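Local coordinates for putative uncharacterized protein (Emericella nidulans, PDB 3PGB) that probably oxidises primary amines to aldehydes as a copper- and topaquinone-dependent amine oxidase, at residues A117-D122 / R375-E379; P547-I551 / L683-L688. Residues are numbered along the deposited sequence.

Interaction 1 of 2, residues A117-D122 / R375-E379; sequences AIPYLD and RVLYE
A helix can be fastened to a β-sheet by a few long side chains: here the last turn of a helix, 117-122, docks on the corner-turning segment 375-379. The helical backbone, kinked at Pro119, which lacks an N-H, is held by Leu121 N to Ala117 O (2.9 Å) and Asp122 N to Ile118 O (2.7 Å). The CA atoms of Ile118 and Tyr378 are 8.7 Å apart. Arg375 (chi1 t, chi2 t, chi3 m) forms a bidentate salt bridge with Asp122, NH2 to OD1 at 2.8 Å and NH1 to OD2 at 3.2 Å. Ile118 CD1 lies over one face of this guanidinium, 3.5 Å from Arg375 NH1, while Arg375 NE pairs with Asp368. The chain corners at Val376 and again at Tyr378, whose t rotamer sends its ring to the helix: Ala117 CB meets the ring edge, 3.2 Å from Tyr378 OH, and Ile118 CD1 packs 3.7 Å from Tyr378 CD1. Trp68 NE1 hydrogen-bonds to the Tyr378 hydroxyl; calcium ligands Asp541 and Asp543 lie beside the side chain. Helix 114-122, linking strands 102-110 and 131-138 of a smaller sheet, thus docks that sheet's region on strand 374-389, flanked by strands 363-371 and 532-542 in the enzyme-domain sheet.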
ATOM      1  N   ALA A 117     -19.558  28.508   9.412  1.00 26.06           N
ATOM      2  CA  ALA A 117     -19.315  28.103   8.028  1.00 25.70           C
ATOM      3  C   ALA A 117     -20.477  27.305   7.430  1.00 25.43           C
ATOM      4  O   ALA A 117     -20.890  27.567   6.304  1.00 25.33           O
ATOM      5  CB  ALA A 117     -18.031  27.310   7.940  1.00 25.61           C
ATOM      6  N   ILE A 118     -21.013  26.354   8.192  1.00 25.25           N
ATOM      7  CA  ILE A 118     -22.037  25.436   7.679  1.00 25.20           C
ATOM      8  C   ILE A 118     -23.315  26.149   7.208  1.00 25.26           C
ATOM      9  O   ILE A 118     -23.819  25.846   6.125  1.00 25.16           O
ATOM     10  CB  ILE A 118     -22.384  24.319   8.707  1.00 25.20           C
ATOM     11  CG1 ILE A 118     -21.190  23.378   8.906  1.00 24.96           C
ATOM     12  CG2 ILE A 118     -23.610  23.527   8.256  1.00 25.07           C
ATOM     13  CD1 ILE A 118     -20.987  22.374   7.785  1.00 24.77           C
ATOM     14  N   PRO A 119     -23.843  27.098   8.008  1.00 25.31           N
ATOM     15  CA  PRO A 119     -25.010  27.872   7.546  1.00 25.28           C
ATOM     16  C   PRO A 119     -24.741  28.763   6.325  1.00 25.13           C
ATOM     17  O   PRO A 119     -25.663  29.020   5.546  1.00 25.02           O
ATOM     18  CB  PRO A 119     -25.373  28.731   8.766  1.00 25.41           C
ATOM     19  CG  PRO A 119     -24.787  28.003   9.936  1.00 25.37           C
ATOM     20  CD  PRO A 119     -23.528  27.386   9.421  1.00 25.35           C
ATOM     21  N   TYR A 120     -23.501  29.235   6.167  1.00 24.88           N
ATOM     22  CA  TYR A 120     -23.115  29.975   4.961  1.00 24.72           C
ATOM     23  C   TYR A 120     -23.065  29.066   3.730  1.00 25.01           C
ATOM     24  O   TYR A 120     -23.535  29.448   2.663  1.00 24.91           O
ATOM     25  CB  TYR A 120     -21.764  30.676   5.140  1.00 24.53           C
ATOM     26  CG  TYR A 120     -21.227  31.272   3.852  1.00 23.57           C
ATOM     27  CD1 TYR A 120     -21.938  32.253   3.171  1.00 22.99           C
ATOM     28  CD2 TYR A 120     -20.024  30.845   3.311  1.00 22.91           C
ATOM     29  CE1 TYR A 120     -21.461  32.800   1.987  1.00 22.37           C
ATOM     30  CE2 TYR A 120     -19.537  31.388   2.122  1.00 22.64           C
ATOM     31  CZ  TYR A 120     -20.263  32.365   1.467  1.00 22.17           C
ATOM     32  OH  TYR A 120     -19.791  32.910   0.294  1.00 21.41           O
ATOM     33  N   LEU A 121     -22.483  27.876   3.881  1.00 25.37           N
ATOM     34  CA  LEU A 121     -22.390  26.911   2.782  1.00 25.68           C
ATOM     35  C   LEU A 121     -23.744  26.289   2.445  1.00 25.94           C
ATOM     36  O   LEU A 121     -24.094  26.172   1.275  1.00 26.03           O
ATOM     37  CB  LEU A 121     -21.393  25.795   3.113  1.00 25.61           C
ATOM     38  CG  LEU A 121     -19.935  26.215   3.284  1.00 25.78           C
ATOM     39  CD1 LEU A 121     -19.105  25.050   3.826  1.00 25.60           C
ATOM     40  CD2 LEU A 121     -19.356  26.739   1.970  1.00 25.25           C
ATOM     41  N   ASP A 122     -24.499  25.902   3.469  1.00 26.35           N
ATOM     42  CA  ASP A 122     -25.748  25.150   3.273  1.00 26.80           C
ATOM     43  C   ASP A 122     -27.017  26.004   3.203  1.00 27.14           C
ATOM     44  O   ASP A 122     -28.086  25.482   2.887  1.00 27.26           O
ATOM     45  CB  ASP A 122     -25.901  24.088   4.375  1.00 26.76           C
ATOM     46  CG  ASP A 122     -24.770  23.063   4.365  1.00 26.61           C
ATOM     47  OD1 ASP A 122     -23.953  23.084   3.418  1.00 25.02           O
ATOM     48  OD2 ASP A 122     -24.704  22.234   5.299  1.00 26.85           O
ATOM     49  N   ARG A 375     -21.897  16.379   0.913  1.00 16.52           N
ATOM     50  CA  ARG A 375     -20.684  16.482   1.718  1.00 15.92           C
ATOM     51  C   ARG A 375     -20.377  15.147   2.405  1.00 15.38           C
ATOM     52  O   ARG A 375     -21.280  14.493   2.925  1.00 15.01           O
ATOM     53  CB  ARG A 375     -20.821  17.587   2.774  1.00 15.77           C
ATOM     54  CG  ARG A 375     -19.561  17.771   3.622  1.00 16.13           C
ATOM     55  CD  ARG A 375     -19.658  18.936   4.598  1.00 17.04           C
ATOM     56  NE  ARG A 375     -20.015  20.185   3.918  1.00 17.46           N
ATOM     57  CZ  ARG A 375     -21.127  20.894   4.121  1.00 16.75           C
ATOM     58  NH1 ARG A 375     -22.036  20.526   5.017  1.00 15.84           N
ATOM     59  NH2 ARG A 375     -21.325  22.000   3.420  1.00 17.55           N
ATOM     60  N   VAL A 376     -19.104  14.750   2.388  1.00 14.78           N
ATOM     61  CA  VAL A 376     -18.638  13.594   3.162  1.00 14.35           C
ATOM     62  C   VAL A 376     -17.630  14.010   4.237  1.00 13.93           C
ATOM     63  O   VAL A 376     -17.560  13.380   5.283  1.00 13.76           O
ATOM     64  CB  VAL A 376     -18.049  12.480   2.263  1.00 14.21           C
ATOM     65  CG1 VAL A 376     -18.753  12.456   0.910  1.00 13.88           C
ATOM     66  CG2 VAL A 376     -16.555  12.638   2.100  1.00 14.66           C
ATOM     67  N   LEU A 377     -16.863  15.069   3.976  1.00 13.62           N
ATOM     68  CA  LEU A 377     -15.906  15.610   4.941  1.00 13.36           C
ATOM     69  C   LEU A 377     -15.946  17.137   4.944  1.00 13.18           C
ATOM     70  O   LEU A 377     -15.738  17.773   3.909  1.00 12.95           O
ATOM     71  CB  LEU A 377     -14.489  15.146   4.595  1.00 13.43           C
ATOM     72  CG  LEU A 377     -14.145  13.658   4.771  1.00 13.22           C
ATOM     73  CD1 LEU A 377     -13.277  13.150   3.631  1.00 13.20           C
ATOM     74  CD2 LEU A 377     -13.466  13.410   6.111  1.00 12.87           C
ATOM     75  N   TYR A 378     -16.231  17.723   6.103  1.00 13.19           N
ATOM     76  CA  TYR A 378     -16.160  19.176   6.258  1.00 13.24           C
ATOM     77  C   TYR A 378     -14.709  19.645   6.182  1.00 13.12           C
ATOM     78  O   TYR A 378     -14.431  20.711   5.643  1.00 12.85           O
ATOM     79  CB  TYR A 378     -16.793  19.635   7.587  1.00 13.39           C
ATOM     80  CG  TYR A 378     -16.554  21.102   7.891  1.00 13.60           C
ATOM     81  CD1 TYR A 378     -17.302  22.095   7.268  1.00 13.92           C
ATOM     82  CD2 TYR A 378     -15.561  21.494   8.781  1.00 13.93           C
ATOM     83  CE1 TYR A 378     -17.078  23.437   7.532  1.00 14.15           C
ATOM     84  CE2 TYR A 378     -15.327  22.835   9.049  1.00 14.79           C
ATOM     85  CZ  TYR A 378     -16.087  23.801   8.420  1.00 14.86           C
ATOM     86  OH  TYR A 378     -15.850  25.132   8.686  1.00 15.77           O
ATOM     87  N   GLU A 379     -13.800  18.841   6.726  1.00 13.16           N
ATOM     88  CA  GLU A 379     -12.396  19.215   6.851  1.00 13.41           C
ATOM     89  C   GLU A 379     -11.493  17.975   6.868  1.00 13.06           C
ATOM     90  O   GLU A 379     -11.797  16.991   7.544  1.00 13.10           O
ATOM     91  CB  GLU A 379     -12.183  20.032   8.132  1.00 13.57           C
ATOM     92  CG  GLU A 379     -10.741  20.523   8.325  1.00 14.82           C
ATOM     93  CD  GLU A 379     -10.502  21.198   9.670  1.00 16.63           C
ATOM     94  OE1 GLU A 379      -9.400  21.758   9.847  1.00 17.28           O
ATOM     95  OE2 GLU A 379     -11.398  21.162  10.552  1.00 18.54           O
TER

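Interaction 2 of 2, residues P547-I551 / L683-L688; sequences PNNTI and LNQTDL. With CA (calcium ion), chain F; NAG (2-acetamido-2-deoxy-beta-D-glucopyranose), chain C.
A calcium-bound water lies between the two segments: water 1, 2.5 Å from the ion, donates to Pro547 O and Asn549 OD1 (2.8 Å each) and accepts from Leu688 N (3.1 Å); Asn549 OD1 also accepts from Ile544 N. Around it, segments 548-551 and 686-688 pair locally in antiparallel fashion but are strongly splayed, their short axes 4.4 Å apart with 64° between directions. Asn549 and Thr686 form the hydrogen-bonded pair, with Asn549 N to Thr686 O at 2.9 Å and a weak return bond from Thr686 N to Asn549 O at 3.2 Å. Next along, Asp687 CA makes a CA-H...O contact with Pro547 O at 3.2 Å.

Before the pair, Gln685 adopts a left-handed backbone conformation (phi 50°, psi 51°) and bends the incoming loop around Thr550. The Gln685 N atom donates to Thr550 OG1 (2.9 Å), and that hydroxyl donates to Gln685 OE1 (2.7 Å), with the glutamine in chi1 m, chi2 m. Water 2 extends the join, accepting from Ile551 N (2.8 Å) and donating to Leu683 O (2.7 Å). Leu688 (chi1 p, chi2 p) packs CD2 at 3.7 Å from Ile551 CG1. Asn684 ND2 carries an N-linked NAG through its C1 (1.4 Å).

Asp687 OD1 (2.3 Å) and Leu688 O (2.4 Å) bind the calcium ion, whose site is completed by Asp541, Phe542 and Asp543; Asp687 OD2 also pairs with Lys114. Strand pairing and metal coordination are therefore coupled, since the water ligating calcium is also hydrogen-bonded to both segments.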
ATOM      1  N   PRO A 547     -24.224  15.996   9.915  1.00 16.50           N
ATOM      2  CA  PRO A 547     -23.261  15.945  11.007  1.00 16.48           C
ATOM      3  C   PRO A 547     -23.476  14.782  11.985  1.00 16.68           C
ATOM      4  O   PRO A 547     -22.502  14.273  12.548  1.00 16.62           O
ATOM      5  CB  PRO A 547     -23.453  17.296  11.704  1.00 16.50           C
ATOM      6  CG  PRO A 547     -24.866  17.676  11.428  1.00 16.53           C
ATOM      7  CD  PRO A 547     -25.231  17.058  10.103  1.00 16.69           C
ATOM      8  N   ASN A 548     -24.727  14.361  12.186  1.00 16.76           N
ATOM      9  CA  ASN A 548     -25.030  13.308  13.175  1.00 16.96           C
ATOM     10  C   ASN A 548     -24.586  11.910  12.700  1.00 16.70           C
ATOM     11  O   ASN A 548     -25.313  11.243  11.957  1.00 16.94           O
ATOM     12  CB  ASN A 548     -26.533  13.306  13.534  1.00 17.11           C
ATOM     13  CG  ASN A 548     -26.981  14.588  14.264  1.00 17.67           C
ATOM     14  OD1 ASN A 548     -26.172  15.300  14.863  1.00 18.40           O
ATOM     15  ND2 ASN A 548     -28.284  14.864  14.230  1.00 18.54           N
ATOM     16  N   ASN A 549     -23.392  11.484  13.133  1.00 16.12           N
ATOM     17  CA  ASN A 549     -22.802  10.192  12.740  1.00 15.54           C
ATOM     18  C   ASN A 549     -22.466   9.265  13.922  1.00 15.32           C
ATOM     19  O   ASN A 549     -22.500   9.684  15.085  1.00 15.10           O
ATOM     20  CB  ASN A 549     -21.520  10.427  11.939  1.00 15.29           C
ATOM     21  CG  ASN A 549     -21.757  11.180  10.646  1.00 15.18           C
ATOM     22  OD1 ASN A 549     -20.819  11.728  10.061  1.00 14.00           O
ATOM     23  ND2 ASN A 549     -23.007  11.212  10.187  1.00 14.54           N
ATOM     24  N   THR A 550     -22.136   8.007  13.604  1.00 14.88           N
ATOM     25  CA  THR A 550     -21.662   7.030  14.590  1.00 14.75           C
ATOM     26  C   THR A 550     -20.528   6.186  14.013  1.00 14.41           C
ATOM     27  O   THR A 550     -20.530   5.875  12.826  1.00 14.53           O
ATOM     28  CB  THR A 550     -22.788   6.065  15.032  1.00 14.87           C
ATOM     29  OG1 THR A 550     -23.947   6.812  15.424  1.00 15.47           O
ATOM     30  CG2 THR A 550     -22.324   5.188  16.196  1.00 14.25           C
ATOM     31  N   ILE A 551     -19.564   5.812  14.851  1.00 14.04           N
ATOM     32  CA  ILE A 551     -18.514   4.889  14.440  1.00 13.94           C
ATOM     33  C   ILE A 551     -18.978   3.463  14.687  1.00 14.17           C
ATOM     34  O   ILE A 551     -19.387   3.134  15.793  1.00 14.20           O
ATOM     35  CB  ILE A 551     -17.204   5.107  15.212  1.00 13.74           C
ATOM     36  CG1 ILE A 551     -16.623   6.496  14.918  1.00 13.54           C
ATOM     37  CG2 ILE A 551     -16.205   4.015  14.869  1.00 13.26           C
ATOM     38  CD1 ILE A 551     -16.443   6.814  13.452  1.00 12.91           C
ATOM     39  N   LEU A 683     -20.760   9.680  21.448  1.00 19.01           N
ATOM     40  CA  LEU A 683     -20.462   9.645  20.022  1.00 19.03           C
ATOM     41  C   LEU A 683     -21.535   8.836  19.291  1.00 19.10           C
ATOM     42  O   LEU A 683     -21.312   8.366  18.175  1.00 19.18           O
ATOM     43  CB  LEU A 683     -19.065   9.052  19.783  1.00 19.03           C
ATOM     44  CG  LEU A 683     -17.887   9.764  20.465  1.00 18.68           C
ATOM     45  CD1 LEU A 683     -16.614   8.955  20.303  1.00 17.80           C
ATOM     46  CD2 LEU A 683     -17.696  11.182  19.930  1.00 18.09           C
ATOM     47  N   ASN A 684     -22.703   8.687  19.919  1.00 19.25           N
ATOM     48  CA  ASN A 684     -23.848   8.043  19.274  1.00 19.45           C
ATOM     49  C   ASN A 684     -24.704   9.064  18.527  1.00 19.17           C
ATOM     50  O   ASN A 684     -25.446   9.821  19.138  1.00 19.05           O
ATOM     51  CB  ASN A 684     -24.707   7.301  20.293  1.00 19.71           C
ATOM     52  CG  ASN A 684     -25.789   6.465  19.637  1.00 20.78           C
ATOM     53  OD1 ASN A 684     -25.504   5.633  18.776  1.00 21.19           O
ATOM     54  ND2 ASN A 684     -27.033   6.678  20.040  1.00 23.49           N
ATOM     55  N   GLN A 685     -24.592   9.067  17.201  1.00 19.14           N
ATOM     56  CA  GLN A 685     -25.311  10.000  16.336  1.00 18.99           C
ATOM     57  C   GLN A 685     -25.165  11.455  16.774  1.00 18.81           C
ATOM     58  O   GLN A 685     -26.148  12.180  16.936  1.00 18.96           O
ATOM     59  CB  GLN A 685     -26.779   9.589  16.202  1.00 19.03           C
ATOM     60  CG  GLN A 685     -26.960   8.358  15.341  1.00 19.65           C
ATOM     61  CD  GLN A 685     -26.495   8.571  13.920  1.00 20.15           C
ATOM     62  OE1 GLN A 685     -25.484   8.014  13.498  1.00 20.45           O
ATOM     63  NE2 GLN A 685     -27.231   9.385  13.171  1.00 20.80           N
ATOM     64  N   THR A 686     -23.915  11.858  16.972  1.00 18.62           N
ATOM     65  CA  THR A 686     -23.560  13.257  17.158  1.00 18.41           C
ATOM     66  C   THR A 686     -22.492  13.589  16.134  1.00 18.16           C
ATOM     67  O   THR A 686     -22.084  12.715  15.363  1.00 18.02           O
ATOM     68  CB  THR A 686     -23.013  13.534  18.575  1.00 18.49           C
ATOM     69  OG1 THR A 686     -21.690  13.001  18.698  1.00 18.13           O
ATOM     70  CG2 THR A 686     -23.920  12.913  19.636  1.00 19.08           C
ATOM     71  N   ASP A 687     -22.042  14.846  16.130  1.00 17.73           N
ATOM     72  CA  ASP A 687     -20.985  15.288  15.223  1.00 17.22           C
ATOM     73  C   ASP A 687     -19.641  14.814  15.759  1.00 16.77           C
ATOM     74  O   ASP A 687     -19.181  15.270  16.798  1.00 17.04           O
ATOM     75  CB  ASP A 687     -21.010  16.817  15.069  1.00 17.23           C
ATOM     76  CG  ASP A 687     -20.072  17.327  13.971  1.00 17.23           C
ATOM     77  OD1 ASP A 687     -19.166  16.575  13.539  1.00 16.52           O
ATOM     78  OD2 ASP A 687     -20.248  18.488  13.534  1.00 16.17           O
ATOM     79  N   LEU A 688     -19.007  13.898  15.038  1.00 16.31           N
ATOM     80  CA  LEU A 688     -17.722  13.350  15.471  1.00 15.78           C
ATOM     81  C   LEU A 688     -16.596  13.775  14.538  1.00 15.28           C
ATOM     82  O   LEU A 688     -16.833  14.171  13.391  1.00 15.18           O
ATOM     83  CB  LEU A 688     -17.793  11.819  15.600  1.00 15.81           C
ATOM     84  CG  LEU A 688     -18.422  11.007  14.466  1.00 16.41           C
ATOM     85  CD1 LEU A 688     -17.510  10.986  13.245  1.00 16.23           C
ATOM     86  CD2 LEU A 688     -18.747   9.582  14.931  1.00 16.84           C
TER
HETATM   87 CA    CA F 903     -18.285  15.259  11.809  1.00 15.97          CA
HETATM   88  C1  NAG C   1     -28.117   5.925  19.465  1.00 27.91           C
HETATM   89  C2  NAG C   1     -29.256   5.868  20.467  1.00 29.61           C
HETATM   90  C3  NAG C   1     -30.352   4.994  19.869  1.00 29.96           C
HETATM   91  C4  NAG C   1     -30.834   5.568  18.540  1.00 30.37           C
HETATM   92  C5  NAG C   1     -29.671   5.966  17.625  1.00 29.51           C
HETATM   93  C6  NAG C   1     -30.145   7.015  16.635  1.00 29.69           C
HETATM   94  C7  NAG C   1     -29.049   5.842  22.924  1.00 31.45           C
HETATM   95  C8  NAG C   1     -28.480   5.120  24.114  1.00 31.05           C
HETATM   96  N2  NAG C   1     -28.784   5.309  21.725  1.00 30.67           N
HETATM   97  O3  NAG C   1     -31.428   4.914  20.773  1.00 29.09           O
HETATM   98  O4  NAG C   1     -31.614   4.594  17.865  1.00 32.11           O
HETATM   99  O5  NAG C   1     -28.555   6.537  18.275  1.00 28.68           O
HETATM  100  O6  NAG C   1     -30.483   6.351  15.449  1.00 30.91           O
HETATM  101  O7  NAG C   1     -29.721   6.861  23.090  1.00 32.27           O
HETATM  102  O   HOH W   1     -19.863  13.317  12.124  1.00  6.14           O
HETATM  103  O   HOH W   2     -19.654   6.354  17.586  1.00 15.23           O

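In the fold
From the N terminus, the chain passes through helix 114-122 and, after some 250 residues that include the rest of one five-stranded antiparallel sheet, begun by strand 102-110, and the whole of another, returns at strand 374-389, where interaction 1 closes its long loop. Interaction 2 opens later and closes a shorter, helix-free excursion between strands 548-562 and 686-698, so the loops follow in series, neither nesting nor crossing. The contact centres lie about 16 Å apart. Both reach the large sheet, where strand 532-542 pairs with 374-389 and with 686-698. Its Asp541 touches Tyr378 and shares the calcium with Asp687, and Lys114, salt-bridged to Asp687, ties helix 114-122 directly to the calcium-bound strands.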